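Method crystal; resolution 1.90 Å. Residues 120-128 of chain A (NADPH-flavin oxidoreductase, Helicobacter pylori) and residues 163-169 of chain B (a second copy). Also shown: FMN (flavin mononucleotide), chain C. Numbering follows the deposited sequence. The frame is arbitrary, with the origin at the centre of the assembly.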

# COMPACT_ATOMS: atom_id res chain seq x y z
N ASN A 120 11.97 -19.97 -0.53
CA ASN A 120 12.03 -19.84 -1.99
C ASN A 120 11.29 -18.59 -2.51
O ASN A 120 11.76 -17.91 -3.43
CB ASN A 120 11.43 -21.04 -2.67
CG ASN A 120 11.45 -20.93 -4.19
OD1 ASN A 120 12.51 -21.07 -4.82
ND2 ASN A 120 10.28 -20.65 -4.79
N PHE A 121 10.12 -18.35 -1.95
CA PHE A 121 9.30 -17.20 -2.32
C PHE A 121 10.09 -15.92 -2.14
O PHE A 121 10.16 -15.11 -3.06
CB PHE A 121 8.07 -17.20 -1.42
CG PHE A 121 7.28 -15.93 -1.45
CD1 PHE A 121 6.68 -15.46 -2.63
CD2 PHE A 121 7.04 -15.24 -0.27
CE1 PHE A 121 5.89 -14.30 -2.64
CE2 PHE A 121 6.25 -14.08 -0.27
CZ PHE A 121 5.69 -13.61 -1.46
N GLN A 122 10.67 -15.72 -0.97
CA GLN A 122 11.43 -14.48 -0.70
C GLN A 122 12.74 -14.34 -1.47
O GLN A 122 12.98 -13.30 -2.07
CB GLN A 122 11.71 -14.37 0.78
CG GLN A 122 10.43 -14.11 1.61
CD GLN A 122 10.80 -13.71 3.04
OE1 GLN A 122 11.72 -14.26 3.60
NE2 GLN A 122 10.07 -12.74 3.62
N GLU A 123 13.58 -15.38 -1.42
CA GLU A 123 14.92 -15.37 -2.01
C GLU A 123 14.89 -15.40 -3.53
O GLU A 123 15.67 -14.69 -4.17
CB GLU A 123 15.75 -16.53 -1.47
CG GLU A 123 15.97 -16.46 0.04
CD GLU A 123 16.94 -17.50 0.59
OE1 GLU A 123 17.46 -18.37 -0.14
OE2 GLU A 123 17.18 -17.45 1.80
N ASN A 124 13.99 -16.20 -4.10
CA ASN A 124 13.98 -16.43 -5.54
C ASN A 124 12.85 -15.77 -6.26
O ASN A 124 13.07 -14.99 -7.21
CB ASN A 124 13.99 -17.92 -5.82
CG ASN A 124 15.22 -18.61 -5.23
OD1 ASN A 124 15.14 -19.75 -4.78
ND2 ASN A 124 16.35 -17.90 -5.21
N ASP A 125 11.62 -16.04 -5.84
CA ASP A 125 10.47 -15.40 -6.50
C ASP A 125 10.53 -13.89 -6.41
O ASP A 125 10.25 -13.21 -7.42
CB ASP A 125 9.14 -15.87 -5.91
CG ASP A 125 8.83 -17.32 -6.23
OD1 ASP A 125 9.37 -17.84 -7.19
OD2 ASP A 125 8.04 -17.94 -5.51
N MSE A 126 10.86 -13.36 -5.24
CA MSE A 126 10.83 -11.90 -4.99
C MSE A 126 12.20 -11.21 -4.89
O MSE A 126 12.29 -9.97 -4.74
CB MSE A 126 9.99 -11.61 -3.73
CG MSE A 126 8.65 -12.23 -3.81
SE MSE A 126 7.28 -11.19 -2.91
CE MSE A 126 8.06 -9.42 -2.77
N LYS A 127 13.26 -12.00 -4.96
CA LYS A 127 14.63 -11.49 -4.95
C LYS A 127 14.87 -10.61 -3.71
O LYS A 127 15.41 -9.50 -3.82
CB LYS A 127 14.91 -10.68 -6.24
CG LYS A 127 14.90 -11.52 -7.54
CD LYS A 127 15.62 -12.85 -7.34
CE LYS A 127 17.13 -12.70 -7.04
NZ LYS A 127 17.85 -14.00 -7.15
N LEU A 128 14.45 -11.10 -2.54
CA LEU A 128 14.66 -10.36 -1.27
C LEU A 128 15.96 -10.87 -0.69
O LEU A 128 15.97 -11.77 0.17
CB LEU A 128 13.52 -10.59 -0.28
CG LEU A 128 12.12 -10.26 -0.80
CD1 LEU A 128 11.09 -10.37 0.31
CD2 LEU A 128 12.10 -8.84 -1.40
N ILE B 163 -1.89 -10.79 -4.32
CA ILE B 163 -1.09 -11.91 -4.80
C ILE B 163 0.36 -11.47 -5.06
O ILE B 163 0.62 -10.65 -5.93
CB ILE B 163 -1.68 -12.56 -6.12
CG1 ILE B 163 -3.08 -13.17 -5.91
CG2 ILE B 163 -0.69 -13.62 -6.70
CD1 ILE B 163 -3.81 -13.49 -7.25
N GLU B 164 1.29 -12.02 -4.28
CA GLU B 164 2.72 -11.87 -4.51
C GLU B 164 3.36 -13.20 -4.97
O GLU B 164 4.51 -13.19 -5.39
CB GLU B 164 3.44 -11.41 -3.22
CG GLU B 164 3.30 -9.89 -2.93
CD GLU B 164 4.00 -9.50 -1.61
OE1 GLU B 164 4.63 -10.39 -0.99
OE2 GLU B 164 3.97 -8.31 -1.24
N GLY B 165 2.62 -14.29 -4.87
CA GLY B 165 3.15 -15.66 -5.11
C GLY B 165 3.33 -16.06 -6.59
O GLY B 165 2.59 -16.90 -7.13
N TYR B 166 4.32 -15.45 -7.22
CA TYR B 166 4.72 -15.76 -8.59
C TYR B 166 6.21 -15.44 -8.69
O TYR B 166 6.75 -14.66 -7.88
CB TYR B 166 3.90 -14.91 -9.60
CG TYR B 166 4.03 -13.44 -9.32
CD1 TYR B 166 5.11 -12.71 -9.84
CD2 TYR B 166 3.10 -12.80 -8.50
CE1 TYR B 166 5.26 -11.37 -9.55
CE2 TYR B 166 3.22 -11.43 -8.19
CZ TYR B 166 4.29 -10.73 -8.72
OH TYR B 166 4.44 -9.40 -8.40
N ASP B 167 6.87 -16.01 -9.69
CA ASP B 167 8.27 -15.79 -9.92
C ASP B 167 8.39 -14.54 -10.79
O ASP B 167 7.97 -14.56 -11.96
CB ASP B 167 8.78 -17.04 -10.63
CG ASP B 167 10.22 -16.97 -11.01
OD1 ASP B 167 10.72 -15.89 -11.36
OD2 ASP B 167 10.84 -18.06 -11.02
N GLN B 168 8.93 -13.47 -10.22
CA GLN B 168 8.90 -12.16 -10.89
C GLN B 168 9.70 -12.15 -12.18
O GLN B 168 9.35 -11.47 -13.15
CB GLN B 168 9.37 -11.05 -9.98
CG GLN B 168 10.87 -10.98 -9.75
CD GLN B 168 11.24 -9.71 -9.02
OE1 GLN B 168 10.58 -9.33 -8.05
NE2 GLN B 168 12.29 -9.04 -9.48
N GLU B 169 10.79 -12.92 -12.19
CA GLU B 169 11.63 -12.98 -13.39
C GLU B 169 10.92 -13.70 -14.54
O GLU B 169 10.89 -13.20 -15.66
CB GLU B 169 13.00 -13.61 -13.08
CG GLU B 169 13.92 -13.50 -14.29
CD GLU B 169 15.32 -13.99 -14.02
OE1 GLU B 169 15.83 -13.78 -12.88
OE2 GLU B 169 15.91 -14.55 -14.98
N1 FMN C . -2.50 -15.35 -0.64
C2 FMN C . -2.23 -16.39 -1.52
O2 FMN C . -2.85 -17.44 -1.40
N3 FMN C . -1.27 -16.28 -2.49
C4 FMN C . -0.53 -15.13 -2.59
O4 FMN C . 0.23 -14.97 -3.54
C4A FMN C . -0.78 -14.08 -1.67
N5 FMN C . -0.05 -12.92 -1.74
C5A FMN C . -0.33 -11.84 -0.92
C6 FMN C . 0.44 -10.67 -1.09
C7 FMN C . 0.15 -9.58 -0.25
C7M FMN C . 0.68 -8.24 -0.65
C8 FMN C . -0.84 -9.66 0.76
C8M FMN C . -1.32 -8.37 1.44
C9 FMN C . -1.58 -10.82 0.90
C9A FMN C . -1.31 -11.93 0.06
N10 FMN C . -2.03 -13.12 0.20
C10 FMN C . -1.78 -14.19 -0.70
C1' FMN C . -3.10 -13.31 1.24
C2' FMN C . -2.54 -13.28 2.67
O2' FMN C . -2.20 -14.60 3.04
C3' FMN C . -3.65 -12.74 3.58
O3' FMN C . -3.96 -11.40 3.21
C4' FMN C . -3.32 -12.69 5.07
O4' FMN C . -3.17 -14.02 5.52
C5' FMN C . -4.37 -11.97 5.93
O5' FMN C . -5.62 -12.67 5.76
P FMN C . -6.90 -11.88 5.22
O1P FMN C . -6.48 -11.21 3.94
O2P FMN C . -7.97 -12.94 4.97
O3P FMN C . -7.37 -10.88 6.24
O HOH W 1 12.30 -14.03 -9.69
O HOH W 2 11.80 -18.29 -8.31

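The chain A stretch holds the last part of a helix, which ends in a wider pi-type turn, and the turn that follows it, leaving helical geometry at Lys A127, where phi is positive. The chain B stretch is mostly loop and starts a new helix at Gln B168. The two backbones come closest at this junction, where the CA atoms of Asp A125 and Asp B167 are 4.1 Å apart.

Asp A125 has the largest area covered by the opposing stretch. Its carbonyl O accepts the one direct hydrogen bond between the stretches, from Gln B168 N (3.1 Å), well formed at a nearly straight 166°. An amide in the first turn of a helix has no carbonyl of that helix to bind, so the end of one helix here serves the start of another. The side chain packs against the neighbouring loop, with Asp A125 CB 3.3 Å from Tyr B166 O. Its carboxylate lies near a like charge, Asp A125 OD1 being 4.1 Å from Asp B167 OD2, and water 2 bridges the two, donating to Asp A125 OD1 at 2.7 Å and, weakly, to Asp B167 OD2 at 2.9 Å. Asp B167 OD1 also caps its own helix weakly.

The side chain of Gln B168 follows, with CG 3.3 Å from Asp A125 O and NE2 4.1 Å from Lys A127 CG, a van der Waals contact between the amide and the aliphatic part of the lysine.

Glu B164 has as much of its surface covered as Gln B168. Its carbonyl O meets the edge of the Phe A121 ring, 3.3 Å from CE1, where the ring hydrogens carry slight positive charge. Its OE1, hydrogen-bonded elsewhere in the structure, makes a van der Waals contact with the polarisable SE of selenomethionine Met A126 (3.4 Å). The backbone of the same residue holds the flavin: Glu B164 N donates to FMN N5 at 3.0 Å.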